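ULam111 (Flavobacterium sp., PDB 5WUT) probably hydrolyses beta-1,3-glucosidic bonds of laminarin, as a laminarinase of glycoside hydrolase family 16. Local coordinates at residues A[134-148]-A[182-196]. Sequence-based numbering, arbitrary orientation.
Sequences TSLHTTASHGNTINT and YTFNPTDKTEAIWPY
Y182 lies along strand 134-137, its CG anti to the backbone N (chi1 175°), which carries the ring from T134 to N147. CB starts 3.5 Å from T134 OG1; CD2 passes the same hydroxyl; CE2 takes L136 CD2 at the ring edge, 3.7 Å away. At the tip, OH sits 3.3 Å from N147 CB and shares water 3 with N147 OD1, the water lying in the ring plane, 2.6 Å from Y182 OH. Cut back to an alanine, the side chain would probably leave a gap beside L136 and rob water 3 of its phenolic partner. N147 CB stands over one face of F184 with OD1 at CE1, amide and ring planes 46° apart, and P186 CD over the centre of the opposite face. L136 CD2 reaches F184 CB as CD1 meets Y196 CZ obliquely; Y196 OH bonds to E118 O. T138 CG2 fits against P195 CD (3.6 Å), and A140 N donates to A192 O (3.0 Å) from above the carbonyl plane. Water 1 links T138 OG1 to I193 O. The strands run nearly parallel, 18° apart, but 8.3 Å between axes: side chains join them, face to face, as in the layered beta-sandwich of a family 16 jelly roll.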
loop_
_atom_site.group_PDB
_atom_site.type_symbol
_atom_site.label_atom_id
_atom_site.label_comp_id
_atom_site.label_asym_id
_atom_site.label_seq_id
_atom_site.Cartn_x
_atom_site.Cartn_y
_atom_site.Cartn_z
ATOM N N THR A 134 -6.858 9.793 -2.745
ATOM C CA THR A 134 -8.120 9.065 -2.886
ATOM C C THR A 134 -9.152 9.840 -2.095
ATOM O O THR A 134 -8.909 10.158 -0.931
ATOM C CB THR A 134 -8.023 7.625 -2.372
ATOM O OG1 THR A 134 -7.530 7.637 -1.025
ATOM C CG2 THR A 134 -7.074 6.822 -3.237
ATOM N N SER A 135 -10.281 10.172 -2.728
ATOM C CA SER A 135 -11.214 11.151 -2.168
ATOM C C SER A 135 -12.657 10.899 -2.541
ATOM O O SER A 135 -12.957 10.199 -3.518
ATOM C CB SER A 135 -10.869 12.571 -2.628
ATOM O OG SER A 135 -9.475 12.815 -2.645
ATOM N N LEU A 136 -13.533 11.539 -1.774
ATOM C CA LEU A 136 -14.971 11.625 -2.057
ATOM C C LEU A 136 -15.380 13.090 -2.076
ATOM O O LEU A 136 -14.857 13.875 -1.305
ATOM C CB LEU A 136 -15.812 10.899 -1.008
ATOM C CG LEU A 136 -15.735 9.376 -0.889
ATOM C CD1 LEU A 136 -15.795 8.644 -2.221
ATOM C CD2 LEU A 136 -14.505 9.000 -0.111
ATOM N N HIS A 137 -16.310 13.445 -2.960
ATOM C CA HIS A 137 -16.949 14.759 -2.934
ATOM C C HIS A 137 -18.447 14.551 -2.860
ATOM O O HIS A 137 -19.010 13.737 -3.604
ATOM C CB HIS A 137 -16.600 15.583 -4.170
ATOM C CG HIS A 137 -15.144 15.858 -4.299
ATOM N ND1 HIS A 137 -14.575 17.051 -3.912
ATOM C CD2 HIS A 137 -14.130 15.077 -4.737
ATOM C CE1 HIS A 137 -13.273 17.001 -4.125
ATOM N NE2 HIS A 137 -12.978 15.811 -4.622
ATOM N N THR A 138 -19.079 15.245 -1.922
ATOM C CA THR A 138 -20.511 15.128 -1.655
ATOM C C THR A 138 -21.033 16.495 -1.223
ATOM O O THR A 138 -20.246 17.411 -1.006
ATOM C CB THR A 138 -20.794 14.127 -0.527
ATOM O OG1 THR A 138 -20.213 14.633 0.677
ATOM C CG2 THR A 138 -20.175 12.776 -0.812
ATOM N N THR A 139 -22.339 16.612 -1.010
ATOM C CA THR A 139 -22.856 17.857 -0.434
ATOM C C THR A 139 -22.217 18.134 0.934
ATOM O O THR A 139 -21.854 19.274 1.244
ATOM C CB THR A 139 -24.378 17.816 -0.307
ATOM O OG1 THR A 139 -24.942 17.992 -1.607
ATOM C CG2 THR A 139 -24.889 18.932 0.602
ATOM N N ALA A 140 -22.040 17.086 1.731
ATOM C CA ALA A 140 -21.450 17.243 3.059
ATOM C C ALA A 140 -19.999 17.748 3.027
ATOM O O ALA A 140 -19.593 18.512 3.904
ATOM C CB ALA A 140 -21.529 15.905 3.833
ATOM N N SER A 141 -19.213 17.312 2.042
ATOM C CA SER A 141 -17.835 17.780 1.893
ATOM C C SER A 141 -17.386 17.678 0.437
ATOM O O SER A 141 -17.359 16.593 -0.132
ATOM C CB SER A 141 -16.874 16.989 2.796
ATOM O OG SER A 141 -15.626 17.669 2.884
ATOM N N HIS A 142 -17.046 18.809 -0.161
ATOM C CA HIS A 142 -16.681 18.859 -1.576
ATOM C C HIS A 142 -15.679 19.969 -1.856
ATOM O O HIS A 142 -15.594 20.932 -1.108
ATOM C CB HIS A 142 -17.927 19.080 -2.437
ATOM C CG HIS A 142 -18.762 20.245 -1.997
ATOM N ND1 HIS A 142 -19.778 20.116 -1.074
ATOM C CD2 HIS A 142 -18.713 21.560 -2.318
ATOM C CE1 HIS A 142 -20.337 21.294 -0.869
ATOM N NE2 HIS A 142 -19.707 22.189 -1.606
ATOM N N GLY A 143 -14.956 19.843 -2.962
ATOM C CA GLY A 143 -13.950 20.821 -3.334
ATOM C C GLY A 143 -12.721 20.535 -2.499
ATOM O O GLY A 143 -11.962 19.616 -2.804
ATOM N N ASN A 144 -12.527 21.320 -1.445
ATOM C CA ASN A 144 -11.480 21.011 -0.474
ATOM C C ASN A 144 -12.043 20.015 0.528
ATOM O O ASN A 144 -12.221 20.298 1.713
ATOM C CB ASN A 144 -10.946 22.275 0.218
ATOM C CG ASN A 144 -12.049 23.185 0.720
ATOM O OD1 ASN A 144 -13.119 23.280 0.118
ATOM N ND2 ASN A 144 -11.787 23.871 1.825
ATOM N N THR A 145 -12.336 18.829 0.017
ATOM C CA THR A 145 -13.040 17.828 0.789
ATOM C C THR A 145 -12.206 17.306 1.950
ATOM O O THR A 145 -10.982 17.159 1.851
ATOM C CB THR A 145 -13.484 16.646 -0.122
ATOM O OG1 THR A 145 -14.147 15.651 0.668
ATOM C CG2 THR A 145 -12.289 16.005 -0.814
ATOM N N ILE A 146 -12.871 17.022 3.061
ATOM C CA ILE A 146 -12.155 16.439 4.189
ATOM C C ILE A 146 -12.084 14.927 4.063
ATOM O O ILE A 146 -11.319 14.280 4.791
ATOM C CB ILE A 146 -12.801 16.771 5.538
ATOM C CG1 ILE A 146 -14.193 16.140 5.632
ATOM C CG2 ILE A 146 -12.821 18.273 5.743
ATOM C CD1 ILE A 146 -14.552 15.639 7.003
ATOM N N ASN A 147 -12.896 14.362 3.166
ATOM C CA ASN A 147 -12.905 12.912 2.964
ATOM C C ASN A 147 -11.907 12.554 1.871
ATOM O O ASN A 147 -12.236 12.316 0.693
ATOM C CB ASN A 147 -14.320 12.407 2.661
ATOM C CG ASN A 147 -15.264 12.643 3.823
ATOM O OD1 ASN A 147 -14.944 12.310 4.970
ATOM N ND2 ASN A 147 -16.400 13.257 3.549
ATOM N N THR A 148 -10.649 12.559 2.287
ATOM C CA THR A 148 -9.536 12.390 1.384
ATOM C C THR A 148 -8.355 11.812 2.147
ATOM O O THR A 148 -8.267 11.908 3.374
ATOM C CB THR A 148 -9.141 13.729 0.708
ATOM O OG1 THR A 148 -8.173 13.492 -0.314
ATOM C CG2 THR A 148 -8.590 14.758 1.711
ATOM N N TYR A 182 -7.316 3.720 2.260
ATOM C CA TYR A 182 -8.304 4.676 2.759
ATOM C C TYR A 182 -9.685 4.032 2.793
ATOM O O TYR A 182 -10.060 3.300 1.870
ATOM C CB TYR A 182 -8.328 5.945 1.884
ATOM C CG TYR A 182 -9.398 6.959 2.239
ATOM C CD1 TYR A 182 -9.532 7.448 3.540
ATOM C CD2 TYR A 182 -10.252 7.456 1.263
ATOM C CE1 TYR A 182 -10.522 8.369 3.863
ATOM C CE2 TYR A 182 -11.230 8.390 1.574
ATOM C CZ TYR A 182 -11.357 8.842 2.867
ATOM O OH TYR A 182 -12.355 9.750 3.163
ATOM N N THR A 183 -10.437 4.313 3.854
ATOM C CA THR A 183 -11.796 3.815 3.991
ATOM C C THR A 183 -12.736 4.946 4.398
ATOM O O THR A 183 -12.439 5.713 5.315
ATOM C CB THR A 183 -11.889 2.687 5.041
ATOM O OG1 THR A 183 -11.107 1.564 4.619
ATOM C CG2 THR A 183 -13.333 2.260 5.231
ATOM N N PHE A 184 -13.861 5.062 3.703
ATOM C CA PHE A 184 -14.904 6.006 4.088
ATOM C C PHE A 184 -16.131 5.185 4.442
ATOM O O PHE A 184 -16.653 4.426 3.615
ATOM C CB PHE A 184 -15.191 7.010 2.955
ATOM C CG PHE A 184 -16.262 8.025 3.277
ATOM C CD1 PHE A 184 -16.119 8.891 4.348
ATOM C CD2 PHE A 184 -17.391 8.135 2.472
ATOM C CE1 PHE A 184 -17.102 9.834 4.639
ATOM C CE2 PHE A 184 -18.376 9.075 2.749
ATOM C CZ PHE A 184 -18.227 9.929 3.833
ATOM N N ASN A 185 -16.555 5.299 5.694
ATOM C CA ASN A 185 -17.685 4.539 6.200
ATOM C C ASN A 185 -18.412 5.359 7.245
ATOM O O ASN A 185 -18.267 5.119 8.445
ATOM C CB ASN A 185 -17.211 3.205 6.793
ATOM C CG ASN A 185 -18.360 2.324 7.253
ATOM O OD1 ASN A 185 -19.508 2.760 7.321
ATOM N ND2 ASN A 185 -18.050 1.071 7.571
ATOM N N PRO A 186 -19.186 6.342 6.800
ATOM C CA PRO A 186 -19.929 7.150 7.771
ATOM C C PRO A 186 -21.110 6.396 8.370
ATOM O O PRO A 186 -21.771 5.639 7.675
ATOM C CB PRO A 186 -20.404 8.338 6.935
ATOM C CG PRO A 186 -20.483 7.805 5.524
ATOM C CD PRO A 186 -19.348 6.826 5.415
ATOM N N THR A 187 -21.392 6.636 9.645
ATOM C CA THR A 187 -22.470 5.932 10.322
ATOM C C THR A 187 -23.805 6.546 9.915
ATOM O O THR A 187 -24.831 5.870 9.876
ATOM C CB THR A 187 -22.307 5.986 11.848
ATOM O OG1 THR A 187 -22.142 7.348 12.255
ATOM C CG2 THR A 187 -21.081 5.182 12.275
ATOM N N ASP A 188 -23.765 7.833 9.593
ATOM C CA ASP A 188 -24.943 8.587 9.181
ATOM C C ASP A 188 -25.039 8.727 7.667
ATOM O O ASP A 188 -24.399 9.600 7.085
ATOM C CB ASP A 188 -24.908 9.974 9.826
ATOM C CG ASP A 188 -26.165 10.767 9.567
ATOM O OD1 ASP A 188 -27.131 10.197 9.016
ATOM O OD2 ASP A 188 -26.191 11.966 9.915
ATOM N N LYS A 189 -25.809 7.860 7.019
ATOM C CA LYS A 189 -25.836 7.882 5.562
ATOM C C LYS A 189 -27.039 8.593 4.934
ATOM O O LYS A 189 -27.822 7.992 4.196
ATOM C CB LYS A 189 -25.735 6.459 5.034
ATOM C CG LYS A 189 -24.327 5.925 5.160
ATOM C CD LYS A 189 -24.176 4.612 4.466
ATOM C CE LYS A 189 -22.743 4.158 4.509
ATOM N NZ LYS A 189 -22.374 3.698 5.882
ATOM N N THR A 190 -27.159 9.886 5.202
ATOM C CA THR A 190 -28.077 10.725 4.456
ATOM C C THR A 190 -27.557 10.849 3.025
ATOM O O THR A 190 -26.401 10.509 2.761
ATOM C CB THR A 190 -28.181 12.109 5.074
ATOM O OG1 THR A 190 -26.900 12.741 4.981
ATOM C CG2 THR A 190 -28.586 12.014 6.541
ATOM N N GLU A 191 -28.379 11.355 2.109
ATOM C CA GLU A 191 -27.910 11.573 0.740
ATOM C C GLU A 191 -26.791 12.621 0.695
ATOM O O GLU A 191 -25.882 12.536 -0.142
ATOM C CB GLU A 191 -29.065 11.984 -0.187
ATOM C CG GLU A 191 -28.632 12.060 -1.662
ATOM C CD GLU A 191 -29.777 12.296 -2.639
ATOM O OE1 GLU A 191 -30.812 11.594 -2.521
ATOM O OE2 GLU A 191 -29.633 13.175 -3.527
ATOM N N ALA A 192 -26.828 13.587 1.612
ATOM C CA ALA A 192 -25.810 14.633 1.654
ATOM C C ALA A 192 -24.445 14.046 1.982
ATOM O O ALA A 192 -23.424 14.475 1.446
ATOM C CB ALA A 192 -26.185 15.711 2.670
ATOM N N ILE A 193 -24.436 13.058 2.870
ATOM C CA ILE A 193 -23.203 12.401 3.294
ATOM C C ILE A 193 -22.855 11.233 2.376
ATOM O O ILE A 193 -21.682 10.973 2.087
ATOM C CB ILE A 193 -23.352 11.916 4.750
ATOM C CG1 ILE A 193 -23.394 13.127 5.675
ATOM C CG2 ILE A 193 -22.222 10.981 5.159
ATOM C CD1 ILE A 193 -23.809 12.800 7.082
ATOM N N TRP A 194 -23.888 10.559 1.884
ATOM C CA TRP A 194 -23.707 9.307 1.152
ATOM C C TRP A 194 -24.626 9.219 -0.052
ATOM O O TRP A 194 -25.681 8.581 0.006
ATOM C CB TRP A 194 -23.956 8.120 2.096
ATOM C CG TRP A 194 -23.660 6.752 1.525
ATOM C CD1 TRP A 194 -24.549 5.900 0.942
ATOM C CD2 TRP A 194 -22.398 6.070 1.534
ATOM N NE1 TRP A 194 -23.922 4.730 0.577
ATOM C CE2 TRP A 194 -22.599 4.814 0.926
ATOM C CE3 TRP A 194 -21.119 6.402 1.990
ATOM C CZ2 TRP A 194 -21.567 3.886 0.761
ATOM C CZ3 TRP A 194 -20.097 5.481 1.828
ATOM C CH2 TRP A 194 -20.330 4.237 1.213
ATOM N N PRO A 195 -24.235 9.878 -1.147
ATOM C CA PRO A 195 -24.977 9.768 -2.403
ATOM C C PRO A 195 -24.585 8.513 -3.184
ATOM O O PRO A 195 -24.736 8.507 -4.405
ATOM C CB PRO A 195 -24.545 11.019 -3.166
ATOM C CG PRO A 195 -23.119 11.239 -2.682
ATOM C CD PRO A 195 -23.169 10.896 -1.222
ATOM N N TYR A 196 -24.071 7.491 -2.507
ATOM C CA TYR A 196 -23.442 6.377 -3.212
ATOM C C TYR A 196 -24.297 5.112 -3.336
ATOM O O TYR A 196 -23.761 4.037 -3.599
ATOM C CB TYR A 196 -22.100 6.044 -2.534
ATOM C CG TYR A 196 -21.170 7.240 -2.573
ATOM C CD1 TYR A 196 -20.645 7.685 -3.777
ATOM C CD2 TYR A 196 -20.853 7.946 -1.424
ATOM C CE1 TYR A 196 -19.818 8.792 -3.841
ATOM C CE2 TYR A 196 -20.013 9.071 -1.478
ATOM C CZ TYR A 196 -19.498 9.483 -2.697
ATOM O OH TYR A 196 -18.684 10.590 -2.769
HETATM O O HOH W 1 -19.639 12.900 2.565
HETATM O O HOH W 2 -24.274 14.446 -1.729
HETATM O O HOH W 3 -12.825 10.514 5.653
#